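Local coordinates for gluconate kinase (Lactobacillus acidophilus, PDB 3LL3), which probably phosphorylates a sugar or sugar acid such as gluconate at the expense of ATP, as an FGGY-family carbohydrate kinase that also binds D-xylulose, at residues R370-A384 with F403-F417. Sequence-based numbering, arbitrary orientation.
Sequences RAVIEGIIFNLYDAA and FLKSDFVRQLCANIF. With ATP (adenosine-5'-triphosphate), chain C.
With chi1 near 180° (177°), Y381 swings its ring to the side where F417 lies; chi1 of F417 (-77°), which keeps CG beside its backbone N, turns that ring toward L380, Y381 and A384. The tyrosine edge points at the phenylalanine face in a T-shaped pair, centroids 5.2 Å apart and planes at 68°, while Y381 CB makes a CH-pi contact over the same ring. I416 O sits over the centre of one tyrosine face, and A384 CB closes to 3.5 Å of F417 CE1. Knobs fit into holes between segment 370-384 of helix 365-388 and helix 407-417, whose axes come within 10.0 Å. I377 enters among V409, L412, C413 and I416, its CD1 lying 3.7 Å from L412 CB; its CG2 branch is pressed tightly against I416 CD1 at 3.4 Å. In return, L412 drops between R370, I373, E374 and I377. Toward the start of both segments, the edge of F408 stands on the guanidinium face of R370, the planes about perpendicular. In its own plane R370 NH1 reaches E374 OE2 (3.3 Å) in a salt bridge; this buried carboxylate oxygen also hydrogen-bonds with Y471 OH and G330 N. S406 OG caps helix 407-417 by accepting from V409 N at 3.0 Å. Just before that cap, F403 CE2 rests against I376 CG2 (3.6 Å) as CD1, across the ring, approaches adenine N3. Helix 365-388 thereby backs the F403 ring beside the adenine in the ATP pocket, where G402 N is hydrogen-bonded to ATP. L380 and F403 touch strand 254-259, neighbour of the linking strand 396-400, so the helices pack on the C-terminal sheet of the actin-like ATPase fold shared by FGGY kinases.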
loop_
_atom_site.group_PDB
_atom_site.type_symbol
_atom_site.label_atom_id
_atom_site.label_comp_id
_atom_site.label_asym_id
_atom_site.label_seq_id
_atom_site.Cartn_x
_atom_site.Cartn_y
_atom_site.Cartn_z
ATOM N N ARG A 370 -0.633 12.878 3.893
ATOM C CA ARG A 370 0.707 13.251 4.290
ATOM C C ARG A 370 1.734 12.195 3.897
ATOM O O ARG A 370 2.853 12.530 3.534
ATOM C CB ARG A 370 0.810 13.569 5.788
ATOM C CG ARG A 370 2.129 14.242 6.076
ATOM C CD ARG A 370 2.593 14.152 7.497
ATOM N NE ARG A 370 2.286 15.361 8.209
ATOM C CZ ARG A 370 3.175 16.253 8.635
ATOM N NH1 ARG A 370 4.476 16.088 8.460
ATOM N NH2 ARG A 370 2.736 17.310 9.265
ATOM N N ALA A 371 1.358 10.923 3.991
ATOM C CA ALA A 371 2.258 9.845 3.601
ATOM C C ALA A 371 2.660 9.990 2.146
ATOM O O ALA A 371 3.787 9.663 1.790
ATOM C CB ALA A 371 1.620 8.455 3.840
ATOM N N VAL A 372 1.738 10.454 1.304
ATOM C CA VAL A 372 2.048 10.644 -0.112
ATOM C C VAL A 372 3.157 11.690 -0.249
ATOM O O VAL A 372 4.165 11.464 -0.925
ATOM C CB VAL A 372 0.818 11.094 -0.929
ATOM C CG1 VAL A 372 1.251 11.601 -2.312
ATOM C CG2 VAL A 372 -0.222 9.956 -1.045
ATOM N N ILE A 373 2.980 12.823 0.430
ATOM C CA ILE A 373 3.956 13.909 0.346
ATOM C C ILE A 373 5.292 13.462 0.907
ATOM O O ILE A 373 6.339 13.722 0.313
ATOM C CB ILE A 373 3.478 15.176 1.086
ATOM C CG1 ILE A 373 2.281 15.775 0.356
ATOM C CG2 ILE A 373 4.600 16.218 1.116
ATOM C CD1 ILE A 373 1.429 16.713 1.212
ATOM N N GLU A 374 5.262 12.801 2.057
ATOM C CA GLU A 374 6.478 12.282 2.654
ATOM C C GLU A 374 7.178 11.227 1.787
ATOM O O GLU A 374 8.415 11.211 1.719
ATOM C CB GLU A 374 6.213 11.725 4.046
ATOM C CG GLU A 374 5.918 12.816 5.088
ATOM C CD GLU A 374 5.425 12.273 6.417
ATOM O OE1 GLU A 374 5.154 11.048 6.516
ATOM O OE2 GLU A 374 5.295 13.088 7.368
ATOM N N GLY A 375 6.392 10.354 1.151
ATOM C CA GLY A 375 6.940 9.327 0.282
ATOM C C GLY A 375 7.618 9.934 -0.936
ATOM O O GLY A 375 8.711 9.504 -1.341
ATOM N N ILE A 376 6.964 10.928 -1.536
ATOM C CA ILE A 376 7.529 11.619 -2.682
ATOM C C ILE A 376 8.916 12.156 -2.304
ATOM O O ILE A 376 9.890 11.928 -3.008
ATOM C CB ILE A 376 6.608 12.750 -3.167
ATOM C CG1 ILE A 376 5.443 12.169 -3.969
ATOM C CG2 ILE A 376 7.375 13.734 -4.059
ATOM C CD1 ILE A 376 4.310 13.132 -4.187
ATOM N N ILE A 377 9.001 12.803 -1.150
ATOM C CA ILE A 377 10.255 13.403 -0.680
ATOM C C ILE A 377 11.279 12.353 -0.251
ATOM O O ILE A 377 12.478 12.518 -0.487
ATOM C CB ILE A 377 9.974 14.364 0.506
ATOM C CG1 ILE A 377 9.021 15.470 0.058
ATOM C CG2 ILE A 377 11.280 14.973 1.049
ATOM C CD1 ILE A 377 8.697 16.481 1.190
ATOM N N PHE A 378 10.812 11.294 0.418
ATOM C CA PHE A 378 11.688 10.191 0.809
ATOM C C PHE A 378 12.376 9.590 -0.434
ATOM O O PHE A 378 13.558 9.250 -0.414
ATOM C CB PHE A 378 10.900 9.083 1.532
ATOM C CG PHE A 378 10.779 9.263 3.031
ATOM C CD1 PHE A 378 11.851 9.722 3.785
ATOM C CD2 PHE A 378 9.603 8.911 3.682
ATOM C CE1 PHE A 378 11.749 9.855 5.158
ATOM C CE2 PHE A 378 9.490 9.030 5.061
ATOM C CZ PHE A 378 10.562 9.503 5.803
ATOM N N ASN A 379 11.616 9.443 -1.511
ATOM C CA ASN A 379 12.141 8.855 -2.742
ATOM C C ASN A 379 13.292 9.733 -3.277
ATOM O O ASN A 379 14.349 9.233 -3.651
ATOM C CB ASN A 379 11.002 8.744 -3.758
ATOM C CG ASN A 379 11.426 8.103 -5.074
ATOM O OD1 ASN A 379 11.059 8.591 -6.147
ATOM N ND2 ASN A 379 12.172 7.012 -5.001
ATOM N N LEU A 380 13.064 11.042 -3.277
ATOM C CA LEU A 380 14.082 12.016 -3.670
ATOM C C LEU A 380 15.291 11.976 -2.741
ATOM O O LEU A 380 16.426 12.163 -3.178
ATOM C CB LEU A 380 13.486 13.430 -3.691
ATOM C CG LEU A 380 12.526 13.737 -4.851
ATOM C CD1 LEU A 380 11.574 14.890 -4.490
ATOM C CD2 LEU A 380 13.262 14.019 -6.141
ATOM N N TYR A 381 15.050 11.754 -1.454
ATOM C CA TYR A 381 16.149 11.697 -0.501
ATOM C C TYR A 381 16.926 10.414 -0.688
ATOM O O TYR A 381 18.132 10.364 -0.452
ATOM C CB TYR A 381 15.625 11.794 0.924
ATOM C CG TYR A 381 16.688 11.678 1.985
ATOM C CD1 TYR A 381 17.688 12.643 2.115
ATOM C CD2 TYR A 381 16.685 10.619 2.866
ATOM C CE1 TYR A 381 18.657 12.535 3.103
ATOM C CE2 TYR A 381 17.637 10.503 3.853
ATOM C CZ TYR A 381 18.621 11.461 3.977
ATOM O OH TYR A 381 19.557 11.335 4.986
ATOM N N ASP A 382 16.211 9.375 -1.105
ATOM C CA ASP A 382 16.800 8.078 -1.441
ATOM C C ASP A 382 17.789 8.274 -2.613
ATOM O O ASP A 382 18.936 7.806 -2.574
ATOM C CB ASP A 382 15.654 7.120 -1.819
ATOM C CG ASP A 382 16.108 5.674 -2.036
ATOM O OD1 ASP A 382 17.311 5.385 -1.920
ATOM O OD2 ASP A 382 15.238 4.814 -2.303
ATOM N N ALA A 383 17.347 8.982 -3.647
ATOM C CA ALA A 383 18.212 9.256 -4.799
ATOM C C ALA A 383 19.377 10.157 -4.390
ATOM O O ALA A 383 20.518 9.870 -4.705
ATOM C CB ALA A 383 17.429 9.872 -5.952
ATOM N N ALA A 384 19.088 11.232 -3.667
ATOM C CA ALA A 384 20.146 12.116 -3.164
ATOM C C ALA A 384 21.213 11.363 -2.355
ATOM O O ALA A 384 22.405 11.610 -2.498
ATOM C CB ALA A 384 19.545 13.239 -2.328
ATOM N N PHE A 403 6.362 21.702 -7.093
ATOM C CA PHE A 403 5.996 20.834 -5.969
ATOM C C PHE A 403 6.472 21.443 -4.658
ATOM O O PHE A 403 5.905 21.181 -3.604
ATOM C CB PHE A 403 6.567 19.418 -6.142
ATOM C CG PHE A 403 6.255 18.496 -4.998
ATOM C CD1 PHE A 403 4.940 18.118 -4.730
ATOM C CD2 PHE A 403 7.271 18.005 -4.184
ATOM C CE1 PHE A 403 4.646 17.261 -3.679
ATOM C CE2 PHE A 403 6.982 17.146 -3.108
ATOM C CZ PHE A 403 5.669 16.774 -2.864
ATOM N N LEU A 404 7.523 22.255 -4.750
ATOM C CA LEU A 404 8.127 22.918 -3.604
ATOM C C LEU A 404 7.606 24.340 -3.411
ATOM O O LEU A 404 8.285 25.162 -2.818
ATOM C CB LEU A 404 9.645 22.991 -3.769
ATOM C CG LEU A 404 10.303 21.654 -4.071
ATOM C CD1 LEU A 404 11.807 21.826 -4.223
ATOM C CD2 LEU A 404 9.943 20.594 -3.015
ATOM N N LYS A 405 6.404 24.622 -3.895
ATOM C CA LYS A 405 5.823 25.948 -3.757
ATOM C C LYS A 405 5.575 26.315 -2.307
ATOM O O LYS A 405 5.888 27.410 -1.894
ATOM C CB LYS A 405 4.504 26.068 -4.523
ATOM C CG LYS A 405 3.995 27.510 -4.580
ATOM C CD LYS A 405 2.503 27.593 -4.880
ATOM C CE LYS A 405 2.183 27.088 -6.270
ATOM N NZ LYS A 405 3.129 27.637 -7.309
ATOM N N SER A 406 5.001 25.389 -1.544
ATOM C CA SER A 406 4.532 25.692 -0.203
ATOM C C SER A 406 5.651 25.667 0.827
ATOM O O SER A 406 6.598 24.900 0.710
ATOM C CB SER A 406 3.468 24.682 0.213
ATOM O OG SER A 406 4.093 23.434 0.447
ATOM N N ASP A 407 5.524 26.507 1.848
ATOM C CA ASP A 407 6.389 26.425 3.017
ATOM C C ASP A 407 6.379 25.047 3.673
ATOM O O ASP A 407 7.374 24.608 4.236
ATOM C CB ASP A 407 5.955 27.451 4.072
ATOM C CG ASP A 407 6.413 28.838 3.743
ATOM O OD1 ASP A 407 7.142 29.011 2.738
ATOM O OD2 ASP A 407 6.043 29.750 4.497
ATOM N N PHE A 408 5.229 24.391 3.670
ATOM C CA PHE A 408 5.124 23.096 4.315
ATOM C C PHE A 408 6.068 22.077 3.621
ATOM O O PHE A 408 6.854 21.367 4.263
ATOM C CB PHE A 408 3.670 22.617 4.287
ATOM C CG PHE A 408 3.499 21.182 4.717
ATOM C CD1 PHE A 408 3.844 20.786 5.997
ATOM C CD2 PHE A 408 2.991 20.234 3.842
ATOM C CE1 PHE A 408 3.702 19.451 6.396
ATOM C CE2 PHE A 408 2.829 18.906 4.231
ATOM C CZ PHE A 408 3.190 18.511 5.508
ATOM N N VAL A 409 5.998 22.025 2.306
ATOM C CA VAL A 409 6.852 21.080 1.572
ATOM C C VAL A 409 8.326 21.483 1.654
ATOM O O VAL A 409 9.195 20.641 1.803
ATOM C CB VAL A 409 6.391 20.908 0.118
ATOM C CG1 VAL A 409 7.393 20.046 -0.708
ATOM C CG2 VAL A 409 5.003 20.270 0.103
ATOM N N ARG A 410 8.605 22.776 1.588
ATOM C CA ARG A 410 9.982 23.234 1.719
ATOM C C ARG A 410 10.567 22.780 3.041
ATOM O O ARG A 410 11.676 22.248 3.091
ATOM C CB ARG A 410 10.056 24.755 1.574
ATOM C CG ARG A 410 9.798 25.216 0.153
ATOM C CD ARG A 410 9.506 26.697 0.077
ATOM N NE ARG A 410 9.351 27.127 -1.310
ATOM C CZ ARG A 410 9.234 28.398 -1.683
ATOM N NH1 ARG A 410 9.238 29.360 -0.761
ATOM N NH2 ARG A 410 9.113 28.711 -2.968
ATOM N N GLN A 411 9.805 22.969 4.116
ATOM C CA GLN A 411 10.283 22.614 5.443
ATOM C C GLN A 411 10.405 21.115 5.614
ATOM O O GLN A 411 11.329 20.605 6.273
ATOM C CB GLN A 411 9.349 23.191 6.529
ATOM C CG GLN A 411 9.878 22.971 7.932
ATOM C CD GLN A 411 11.188 23.712 8.166
ATOM O OE1 GLN A 411 12.172 23.136 8.637
ATOM N NE2 GLN A 411 11.209 24.988 7.816
ATOM N N LEU A 412 9.451 20.399 5.033
ATOM C CA LEU A 412 9.481 18.943 5.080
ATOM C C LEU A 412 10.755 18.415 4.405
ATOM O O LEU A 412 11.401 17.479 4.892
ATOM C CB LEU A 412 8.242 18.388 4.380
ATOM C CG LEU A 412 7.526 17.301 5.151
ATOM C CD1 LEU A 412 6.179 17.001 4.540
ATOM C CD2 LEU A 412 8.398 16.083 5.128
ATOM N N CYS A 413 11.122 19.021 3.281
ATOM C CA CYS A 413 12.364 18.627 2.592
ATOM C C CYS A 413 13.553 18.863 3.498
ATOM O O CYS A 413 14.428 18.013 3.630
ATOM C CB CYS A 413 12.559 19.433 1.304
ATOM S SG CYS A 413 11.490 18.912 -0.064
ATOM N N ALA A 414 13.589 20.041 4.110
ATOM C CA ALA A 414 14.646 20.379 5.060
ATOM C C ALA A 414 14.732 19.332 6.174
ATOM O O ALA A 414 15.820 18.886 6.535
ATOM C CB ALA A 414 14.384 21.757 5.663
ATOM N N ASN A 415 13.575 18.974 6.732
ATOM C CA ASN A 415 13.514 18.000 7.814
ATOM C C ASN A 415 13.937 16.568 7.425
ATOM O O ASN A 415 14.576 15.873 8.219
ATOM C CB ASN A 415 12.113 17.997 8.423
ATOM C CG ASN A 415 11.773 19.317 9.104
ATOM O OD1 ASN A 415 12.647 20.155 9.313
ATOM N ND2 ASN A 415 10.504 19.505 9.444
ATOM N N ILE A 416 13.567 16.143 6.214
ATOM C CA ILE A 416 13.943 14.825 5.699
ATOM C C ILE A 416 15.397 14.769 5.228
ATOM O O ILE A 416 16.131 13.848 5.598
ATOM C CB ILE A 416 12.991 14.373 4.578
ATOM C CG1 ILE A 416 11.636 13.988 5.185
ATOM C CG2 ILE A 416 13.590 13.216 3.783
ATOM C CD1 ILE A 416 10.555 13.748 4.152
ATOM N N PHE A 417 15.816 15.738 4.421
ATOM C CA PHE A 417 17.213 15.819 3.986
ATOM C C PHE A 417 18.157 16.194 5.140
ATOM O O PHE A 417 19.337 15.854 5.118
ATOM C CB PHE A 417 17.382 16.819 2.825
ATOM C CG PHE A 417 16.935 16.292 1.472
ATOM C CD1 PHE A 417 17.853 16.098 0.452
ATOM C CD2 PHE A 417 15.597 16.013 1.220
ATOM C CE1 PHE A 417 17.447 15.619 -0.810
ATOM C CE2 PHE A 417 15.178 15.546 -0.021
ATOM C CZ PHE A 417 16.109 15.334 -1.043
HETATM P PG ATP C . 7.990 23.594 -16.278
HETATM O O1G ATP C . 6.444 24.202 -16.222
HETATM O O2G ATP C . 9.075 24.743 -15.764
HETATM O O3G ATP C . 8.294 23.150 -17.637
HETATM P PB ATP C . 6.750 21.536 -14.718
HETATM O O1B ATP C . 7.283 20.258 -13.831
HETATM O O2B ATP C . 5.887 21.117 -15.815
HETATM O O3B ATP C . 8.120 22.300 -15.262
HETATM P PA ATP C . 6.038 22.948 -12.223
HETATM O O1A ATP C . 7.571 23.148 -11.680
HETATM O O2A ATP C . 5.207 24.121 -11.984
HETATM O O3A ATP C . 5.864 22.630 -13.839
HETATM O "O5'" ATP C . 5.405 21.701 -11.358
HETATM C "C5'" ATP C . 4.157 21.182 -11.751
HETATM C "C4'" ATP C . 3.588 20.396 -10.595
HETATM O "O4'" ATP C . 3.333 21.071 -9.374
HETATM C "C3'" ATP C . 2.430 19.375 -10.807
HETATM O "O3'" ATP C . 2.839 18.060 -11.043
HETATM C "C2'" ATP C . 1.455 19.647 -9.604
HETATM O "O2'" ATP C . 0.806 18.491 -9.149
HETATM C "C1'" ATP C . 2.399 20.329 -8.639
HETATM N N9 ATP C . 1.755 21.311 -7.778
HETATM C C8 ATP C . 0.963 22.340 -8.137
HETATM N N7 ATP C . 0.692 23.077 -6.950
HETATM C C5 ATP C . 1.371 22.451 -5.880
HETATM C C6 ATP C . 1.468 22.754 -4.502
HETATM N N6 ATP C . 0.797 23.939 -3.981
HETATM N N1 ATP C . 2.203 21.983 -3.693
HETATM C C2 ATP C . 2.872 20.882 -4.179
HETATM N N3 ATP C . 2.771 20.593 -5.529
HETATM C C4 ATP C . 2.024 21.379 -6.354
#